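Local coordinates for protein spermidine N1-acetyltransferase (Vibrio cholerae O1 biovar El Tor, PDB 6DAU) that transfers the acetyl group of acetyl-coenzyme A to the polyamines spermidine and spermine, as a member of the GNAT family of N-acetyltransferases, at residues C[20-25]-C[86-91]; C[30-35]-C[47-52]; C[55-60]-C[70-75]. The protein carries 2 engineered substitutions. All coordinates share one frame; numbering follows the deposited sequence.

Contact 1: C[20-25]-C[86-91]; sequences NLNNNR and QIIIAP
Leu21, on the helix 15-24, sends its CD2 methyl to the place where strand 82-89 gives way to loop. Leu21 CD2 lies 3.8 Å from Ala90 CA and 4.0 Å from Ala90 CB, and it also reaches CG2 of Ile88. With CG beside the backbone N and anti to the carbonyl carbon (chi1 -77°), the branch leans across to the strand end, where Leu70 of the neighbouring strand 67-77 touches the same side chain. Asn22 takes little part, its OD1 standing near Ile88 CD1 while its ND2 is hydrogen-bonded to the hydroxyl of Tyr36. Helix and strand run almost perpendicular, at 87°, so the contact is a helix laid across the end of a strand of the central GNAT sheet; helix 98-112 packs against Ile87 and Ile89. Further on, Asn24 sets its amide alongside the Pro91 ring, with ND2 3.7 Å from CG of the proline. Arg25 then folds back toward the strand: a bend at chi3 (82°) lays its guanidinium over Ile88, whose CD1 sits 3.8 Å from CZ, above the centre of the planar group. No hydrogen bond crosses between the segments.

Contact 2: C[30-35]-C[47-52]; sequences YWFQEP and NKHIHD. Engineered in segment 30-35: Gln33 (natural residue Glu).
Glu34 meets Lys48 and His49 through one carboxylate oxygen, OE2, which accepts two bonds by different lone pairs. Lys48 NZ approaches Glu34 OE2 on the syn side at 2.8 Å and forms a salt bridge. His49 NE2 donates to Glu34 OE2 from the anti side at 2.9 Å, with a nearly straight N-H...O angle of 168°. The oxygen lies in the plane of the imidazole, at its edge, whereas the carboxylate plane stands almost perpendicular to the ring. Lysine reaches this point as a fully extended chain that crosses the glutamate at about a right angle, and its NZ has a further, weak hydrogen bond to a bound glycerol.

Glu34 closes a type I' turn from Trp31, the tight connection of a two-stranded beta hairpin, which here packs against the C-terminal end of helix 39-49. A type I turn spans His49 to Asp52. Engineered Gln33, in the hairpin turn, directs the end of its side chain away from the helix.

Around the polar group the packing is aromatic. The rings of Phe32 and His49 are nearly parallel, 3° apart, but slid so far that they barely overlap; each instead receives the other's CB in a reciprocal pair of CH-pi contacts. Phe32 CB stands 3.6 Å from the centroid of the His49 imidazole, and His49 CB stands 3.7 Å from that of the Phe32 ring. The opposite face of the imidazole is covered toward its rim by Lys48 CG, so the ring is sandwiched. At the phenyl edge, CE2 of Phe32 comes within 3.3 Å of the backbone O of Asp52, while Asp52 OD1 bonds to the backbone N of Ala54. More distantly, Trp31 brings the edge of its indole to His49, Trp31 CD1 to His49 CD2 at 4.3 Å.

Contact 3: C[55-60]-C[70-75]; sequences ERRFVV and LVELIE
Arg57 is paired with Glu72 in a non-hydrogen-bonded position of two antiparallel strands, and their side chains lie side by side on one face of the sheet. The arginine is extended from CG to NE, which carries Arg57 NE to 2.8 Å from Glu72 OE1. This oxygen lies close to the guanidinium plane, yet the nitrogen meets it from well above the carboxylate plane; NH1 adds a weak bond to the same atom. The far end of the guanidinium grips Glu55 with both NH1 and NH2 on OE2, Arg57 NH1 lying 2.7 Å from Glu55 OE2. Thus one cation is shared by two buried carboxylates, and its charge probably favours the ionised form of both. Phe32 N also donates to Glu55 OE2, and Ile74 CG2 packs 3.6 Å from Glu55 CD. A water joins Glu55 OE1 to Glu75 N.

Leu73 and Leu70 bury much of their surface in different ways. On the opposite face from Arg57, Leu73 pairs with Arg56 through two backbone bonds, each 2.8 Å long, between N of one and O of the other. Phe58 and Val71 repeat this two-bond pattern. Leu70, beside Arg57, has CG anti to the backbone N (chi1 177°) and turns CD1 to within 3.5 Å of Phe58 O.

The two strands form a beta hairpin within the GNAT sheet, flanked by strands 6-9 and 82-89. Helix 98-112 covers the face bearing Phe58, Val71 and Leu73, with Tyr109 set edge-to-face against Phe58, while Trp31 makes a cation-pi contact with Arg57 on the other face.

Overall arrangement
Starting from the N terminus, helix 15-24 supplies the first half of contact 1, whose loop closes only at the end of strand 82-89. Both other contacts nest inside that loop, in series: contact 2 joins the 29-36 hairpin to the end of helix 39-49 before contact 3 pairs the next two strands. Contacts 1 and 3 share the central sheet, because strands 67-77 and 82-89 are neighbours linked by backbone bonds. Contacts 2 and 3 also touch, with Gln33 packing on Glu75, and both reach a second subunit. Contacts 1 and 2 do not meet, their nearest atoms being about 6 Å apart.

Contact 1: C[20-25]-C[86-91]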
# COMPACT_ATOMS: atom_id res chain seq x y z
N ASN C 20 11.60 -29.88 -10.45
CA ASN C 20 11.87 -31.04 -11.31
C ASN C 20 11.47 -32.35 -10.62
O ASN C 20 11.01 -33.25 -11.30
CB ASN C 20 13.35 -31.12 -11.74
CG ASN C 20 13.72 -30.06 -12.74
OD1 ASN C 20 12.89 -29.62 -13.53
ND2 ASN C 20 15.01 -29.65 -12.72
N LEU C 21 11.65 -32.43 -9.30
CA LEU C 21 11.22 -33.62 -8.56
C LEU C 21 9.72 -33.93 -8.65
O LEU C 21 9.36 -35.11 -8.58
CB LEU C 21 11.65 -33.57 -7.08
CG LEU C 21 13.10 -33.89 -6.73
CD1 LEU C 21 13.30 -33.70 -5.23
CD2 LEU C 21 13.52 -35.28 -7.13
N ASN C 22 8.87 -32.91 -8.80
CA ASN C 22 7.42 -33.13 -8.99
C ASN C 22 7.01 -33.52 -10.41
O ASN C 22 6.00 -34.21 -10.59
CB ASN C 22 6.61 -31.92 -8.61
CG ASN C 22 6.99 -31.35 -7.25
OD1 ASN C 22 7.18 -32.08 -6.27
ND2 ASN C 22 7.07 -30.03 -7.18
N ASN C 23 7.77 -33.08 -11.40
CA ASN C 23 7.42 -33.27 -12.82
C ASN C 23 7.31 -34.74 -13.24
O ASN C 23 6.59 -35.09 -14.18
CB ASN C 23 8.36 -32.40 -13.71
CG ASN C 23 9.02 -33.15 -14.89
OD1 ASN C 23 8.35 -33.61 -15.82
ND2 ASN C 23 10.35 -33.21 -14.87
N ASN C 24 8.04 -35.60 -12.53
CA ASN C 24 7.92 -37.05 -12.63
C ASN C 24 6.55 -37.54 -12.11
O ASN C 24 5.87 -38.34 -12.79
CB ASN C 24 9.08 -37.73 -11.86
CG ASN C 24 9.69 -38.90 -12.62
OD1 ASN C 24 10.24 -38.73 -13.71
ND2 ASN C 24 9.61 -40.10 -12.04
N ARG C 25 6.14 -37.00 -10.96
CA ARG C 25 5.25 -37.67 -10.04
C ARG C 25 3.73 -37.80 -10.21
O ARG C 25 3.10 -38.53 -9.42
CB ARG C 25 5.60 -37.24 -8.61
CG ARG C 25 6.77 -38.03 -8.03
CD ARG C 25 7.44 -37.30 -6.90
NE ARG C 25 6.79 -37.43 -5.59
CZ ARG C 25 5.99 -36.52 -5.04
NH1 ARG C 25 5.67 -35.39 -5.68
NH2 ARG C 25 5.48 -36.73 -3.83
N GLN C 86 7.86 -36.69 4.48
CA GLN C 86 7.89 -37.24 3.13
C GLN C 86 9.34 -37.22 2.66
O GLN C 86 10.14 -36.34 3.04
CB GLN C 86 7.04 -36.41 2.17
CG GLN C 86 5.53 -36.54 2.44
CD GLN C 86 4.69 -35.38 1.90
OE1 GLN C 86 5.12 -34.62 1.02
NE2 GLN C 86 3.45 -35.25 2.41
N ILE C 87 9.67 -38.18 1.80
CA ILE C 87 10.96 -38.23 1.17
C ILE C 87 10.76 -38.43 -0.35
O ILE C 87 9.91 -39.21 -0.75
CB ILE C 87 11.82 -39.32 1.82
CG1 ILE C 87 13.21 -39.33 1.21
CG2 ILE C 87 11.16 -40.69 1.73
CD1 ILE C 87 14.13 -40.38 1.76
N ILE C 88 11.50 -37.69 -1.17
CA ILE C 88 11.53 -37.96 -2.61
C ILE C 88 12.99 -38.19 -2.99
O ILE C 88 13.85 -37.35 -2.71
CB ILE C 88 10.95 -36.81 -3.47
CG1 ILE C 88 9.64 -36.25 -2.88
CG2 ILE C 88 10.73 -37.29 -4.90
CD1 ILE C 88 9.09 -34.97 -3.49
N ILE C 89 13.27 -39.33 -3.62
CA ILE C 89 14.59 -39.58 -4.18
C ILE C 89 14.47 -39.41 -5.68
O ILE C 89 13.54 -39.94 -6.28
CB ILE C 89 15.08 -40.99 -3.78
CG1 ILE C 89 15.21 -41.07 -2.26
CG2 ILE C 89 16.41 -41.34 -4.48
CD1 ILE C 89 15.22 -42.48 -1.75
N ALA C 90 15.37 -38.64 -6.28
CA ALA C 90 15.42 -38.46 -7.75
C ALA C 90 15.51 -39.81 -8.46
O ALA C 90 16.24 -40.68 -7.99
CB ALA C 90 16.58 -37.56 -8.16
N PRO C 91 14.76 -39.99 -9.57
CA PRO C 91 14.72 -41.27 -10.32
C PRO C 91 16.10 -41.91 -10.52
O PRO C 91 16.24 -43.10 -10.26
CB PRO C 91 14.13 -40.87 -11.68
CG PRO C 91 13.24 -39.69 -11.34
CD PRO C 91 13.88 -38.96 -10.20

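Contact 2: C[30-35]-C[47-52]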
# COMPACT_ATOMS: atom_id res chain seq x y z
N TYR C 30 2.08 -28.99 -3.21
CA TYR C 30 1.75 -27.92 -2.29
C TYR C 30 3.01 -27.34 -1.67
O TYR C 30 4.00 -28.04 -1.51
CB TYR C 30 0.77 -28.41 -1.20
CG TYR C 30 -0.56 -28.85 -1.78
CD1 TYR C 30 -0.75 -30.15 -2.28
CD2 TYR C 30 -1.65 -27.96 -1.85
CE1 TYR C 30 -1.96 -30.53 -2.88
CE2 TYR C 30 -2.87 -28.34 -2.40
CZ TYR C 30 -3.01 -29.61 -2.92
OH TYR C 30 -4.22 -29.97 -3.48
N TRP C 31 2.96 -26.05 -1.34
CA TRP C 31 4.05 -25.37 -0.63
C TRP C 31 3.34 -24.63 0.49
O TRP C 31 2.56 -23.72 0.22
CB TRP C 31 4.78 -24.37 -1.54
CG TRP C 31 6.08 -23.90 -1.01
CD1 TRP C 31 6.34 -22.68 -0.37
CD2 TRP C 31 7.33 -24.60 -1.04
NE1 TRP C 31 7.67 -22.62 -0.01
CE2 TRP C 31 8.29 -23.78 -0.40
CE3 TRP C 31 7.72 -25.85 -1.55
CZ2 TRP C 31 9.64 -24.17 -0.25
CZ3 TRP C 31 9.08 -26.24 -1.44
CH2 TRP C 31 10.01 -25.39 -0.79
N PHE C 32 3.58 -25.05 1.73
CA PHE C 32 2.88 -24.49 2.90
C PHE C 32 1.37 -24.49 2.66
O PHE C 32 0.70 -23.49 2.90
CB PHE C 32 3.42 -23.12 3.28
CG PHE C 32 4.82 -23.16 3.84
CD1 PHE C 32 5.93 -23.32 2.99
CD2 PHE C 32 5.03 -23.12 5.23
CE1 PHE C 32 7.23 -23.40 3.52
CE2 PHE C 32 6.32 -23.19 5.76
CZ PHE C 32 7.42 -23.35 4.90
N GLN C 33 0.87 -25.63 2.17
CA GLN C 33 -0.57 -25.85 1.93
C GLN C 33 -1.13 -25.06 0.74
O GLN C 33 -2.33 -25.09 0.48
CB GLN C 33 -1.41 -25.63 3.21
CG GLN C 33 -1.01 -26.47 4.44
CD GLN C 33 -1.56 -27.92 4.39
OE1 GLN C 33 -0.92 -28.81 3.82
NE2 GLN C 33 -2.73 -28.15 5.03
N GLU C 34 -0.26 -24.36 0.01
CA GLU C 34 -0.70 -23.64 -1.20
C GLU C 34 -0.33 -24.47 -2.44
O GLU C 34 0.82 -24.89 -2.55
CB GLU C 34 -0.11 -22.24 -1.24
CG GLU C 34 -0.33 -21.46 0.09
CD GLU C 34 -0.48 -19.98 -0.11
OE1 GLU C 34 -1.44 -19.59 -0.78
OE2 GLU C 34 0.34 -19.19 0.41
N PRO C 35 -1.30 -24.75 -3.33
CA PRO C 35 -1.04 -25.60 -4.51
C PRO C 35 -0.21 -24.82 -5.54
O PRO C 35 -0.29 -23.61 -5.58
CB PRO C 35 -2.46 -25.88 -5.06
CG PRO C 35 -3.24 -24.62 -4.69
CD PRO C 35 -2.67 -24.16 -3.35
N ASN C 47 9.18 -17.22 -1.58
CA ASN C 47 9.44 -15.89 -1.02
C ASN C 47 8.47 -15.55 0.12
O ASN C 47 8.87 -15.00 1.11
CB ASN C 47 9.36 -14.78 -2.08
CG ASN C 47 10.48 -14.90 -3.12
OD1 ASN C 47 11.55 -15.46 -2.86
ND2 ASN C 47 10.24 -14.40 -4.32
N LYS C 48 7.20 -15.93 -0.03
CA LYS C 48 6.21 -15.61 0.97
C LYS C 48 6.45 -16.39 2.29
O LYS C 48 6.20 -15.87 3.37
CB LYS C 48 4.83 -15.93 0.40
CG LYS C 48 3.68 -15.65 1.35
CD LYS C 48 2.37 -16.00 0.62
CE LYS C 48 1.16 -15.86 1.55
NZ LYS C 48 0.01 -16.42 0.80
N HIS C 49 6.93 -17.63 2.20
CA HIS C 49 6.94 -18.49 3.39
C HIS C 49 8.33 -18.75 3.94
O HIS C 49 8.51 -19.62 4.81
CB HIS C 49 6.22 -19.81 3.11
CG HIS C 49 4.74 -19.66 2.83
ND1 HIS C 49 3.80 -19.56 3.84
CD2 HIS C 49 4.05 -19.60 1.66
CE1 HIS C 49 2.60 -19.43 3.30
NE2 HIS C 49 2.73 -19.46 1.98
N ILE C 50 9.33 -17.99 3.47
CA ILE C 50 10.73 -18.25 3.80
C ILE C 50 11.02 -18.37 5.31
O ILE C 50 11.87 -19.17 5.70
CB ILE C 50 11.66 -17.23 3.09
CG1 ILE C 50 13.15 -17.59 3.30
CG2 ILE C 50 11.37 -15.80 3.54
CD1 ILE C 50 14.11 -16.90 2.34
N HIS C 51 10.31 -17.61 6.16
CA HIS C 51 10.56 -17.68 7.61
C HIS C 51 9.51 -18.48 8.36
O HIS C 51 9.48 -18.48 9.58
CB HIS C 51 10.63 -16.25 8.21
CG HIS C 51 11.76 -15.44 7.66
ND1 HIS C 51 13.09 -15.71 7.95
CD2 HIS C 51 11.77 -14.41 6.78
CE1 HIS C 51 13.87 -14.87 7.29
NE2 HIS C 51 13.09 -14.07 6.56
N ASP C 52 8.61 -19.12 7.62
CA ASP C 52 7.52 -19.84 8.24
C ASP C 52 8.02 -21.24 8.66
O ASP C 52 8.59 -21.99 7.84
CB ASP C 52 6.35 -19.91 7.26
CG ASP C 52 5.09 -20.53 7.86
OD1 ASP C 52 5.13 -21.28 8.88
OD2 ASP C 52 4.01 -20.30 7.26

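Contact 3: C[55-60]-C[70-75]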
# COMPACT_ATOMS: atom_id res chain seq x y z
N GLU C 55 6.74 -25.81 8.06
CA GLU C 55 7.37 -26.83 7.20
C GLU C 55 8.87 -26.62 7.18
O GLU C 55 9.35 -25.48 7.31
CB GLU C 55 6.81 -26.82 5.76
CG GLU C 55 5.29 -26.86 5.70
CD GLU C 55 4.69 -27.00 4.32
OE1 GLU C 55 3.50 -27.38 4.28
OE2 GLU C 55 5.37 -26.76 3.28
N ARG C 56 9.60 -27.72 7.02
CA ARG C 56 11.06 -27.70 6.98
C ARG C 56 11.53 -28.69 5.92
O ARG C 56 11.02 -29.83 5.85
CB ARG C 56 11.66 -28.05 8.34
CG ARG C 56 11.43 -26.99 9.43
CD ARG C 56 11.87 -27.53 10.79
NE ARG C 56 11.39 -26.70 11.91
CZ ARG C 56 12.05 -25.64 12.40
NH1 ARG C 56 13.22 -25.29 11.89
NH2 ARG C 56 11.55 -24.94 13.39
N ARG C 57 12.48 -28.23 5.10
CA ARG C 57 12.96 -28.99 3.94
C ARG C 57 14.46 -29.05 3.88
O ARG C 57 15.16 -28.08 4.18
CB ARG C 57 12.40 -28.41 2.63
CG ARG C 57 10.92 -28.74 2.46
CD ARG C 57 10.34 -28.11 1.20
NE ARG C 57 8.92 -28.51 1.08
CZ ARG C 57 7.90 -27.86 1.64
NH1 ARG C 57 6.68 -28.33 1.51
NH2 ARG C 57 8.09 -26.73 2.33
N PHE C 58 14.96 -30.23 3.49
CA PHE C 58 16.38 -30.48 3.44
C PHE C 58 16.69 -31.15 2.13
O PHE C 58 16.04 -32.15 1.78
CB PHE C 58 16.80 -31.35 4.65
CG PHE C 58 16.55 -30.67 5.96
CD1 PHE C 58 17.47 -29.75 6.46
CD2 PHE C 58 15.35 -30.88 6.63
CE1 PHE C 58 17.21 -29.07 7.64
CE2 PHE C 58 15.08 -30.19 7.81
CZ PHE C 58 16.02 -29.30 8.33
N VAL C 59 17.64 -30.59 1.38
CA VAL C 59 18.04 -31.26 0.16
C VAL C 59 19.19 -32.20 0.48
O VAL C 59 20.08 -31.89 1.27
CB VAL C 59 18.27 -30.35 -1.07
CG1 VAL C 59 17.59 -28.99 -0.94
CG2 VAL C 59 19.73 -30.19 -1.43
N VAL C 60 19.13 -33.39 -0.11
CA VAL C 60 20.10 -34.42 0.12
C VAL C 60 21.14 -34.34 -1.01
O VAL C 60 20.78 -34.34 -2.19
CB VAL C 60 19.42 -35.80 0.16
CG1 VAL C 60 20.45 -36.92 0.35
CG2 VAL C 60 18.36 -35.84 1.25
N LEU C 70 15.01 -35.13 -1.56
CA LEU C 70 14.43 -34.16 -0.64
C LEU C 70 13.81 -34.85 0.60
O LEU C 70 13.12 -35.87 0.46
CB LEU C 70 13.37 -33.37 -1.39
CG LEU C 70 12.54 -32.32 -0.63
CD1 LEU C 70 13.41 -31.11 -0.31
CD2 LEU C 70 11.34 -31.91 -1.48
N VAL C 71 14.10 -34.30 1.77
CA VAL C 71 13.42 -34.67 3.02
C VAL C 71 12.53 -33.48 3.42
O VAL C 71 13.01 -32.34 3.48
CB VAL C 71 14.47 -34.98 4.11
CG1 VAL C 71 13.84 -35.01 5.48
CG2 VAL C 71 15.12 -36.35 3.81
N GLU C 72 11.26 -33.75 3.65
CA GLU C 72 10.25 -32.73 3.93
C GLU C 72 9.54 -33.07 5.25
O GLU C 72 9.02 -34.17 5.40
CB GLU C 72 9.15 -32.75 2.88
CG GLU C 72 9.36 -32.07 1.57
CD GLU C 72 8.04 -31.82 0.84
OE1 GLU C 72 8.03 -30.91 -0.01
OE2 GLU C 72 7.00 -32.46 1.12
N LEU C 73 9.48 -32.10 6.17
CA LEU C 73 8.57 -32.18 7.29
C LEU C 73 7.52 -31.10 7.09
O LEU C 73 7.86 -29.93 6.89
CB LEU C 73 9.29 -31.96 8.61
CG LEU C 73 10.46 -32.89 9.02
CD1 LEU C 73 11.01 -32.39 10.35
CD2 LEU C 73 9.99 -34.32 9.14
N ILE C 74 6.25 -31.51 7.09
CA ILE C 74 5.15 -30.57 6.95
C ILE C 74 4.17 -30.72 8.11
O ILE C 74 4.30 -31.65 8.91
CB ILE C 74 4.45 -30.70 5.57
CG1 ILE C 74 3.66 -32.00 5.41
CG2 ILE C 74 5.48 -30.52 4.43
CD1 ILE C 74 2.80 -32.03 4.14
N GLU C 75 3.21 -29.78 8.22
CA GLU C 75 2.22 -29.79 9.28
C GLU C 75 2.86 -29.86 10.65
O GLU C 75 2.33 -30.52 11.53
CB GLU C 75 1.25 -31.00 9.11
CG GLU C 75 0.53 -30.99 7.77
CD GLU C 75 -0.89 -30.48 7.95
OE1 GLU C 75 -1.62 -31.22 8.64
OE2 GLU C 75 -1.32 -29.40 7.44
O HOH W 1 2.19 -27.79 6.45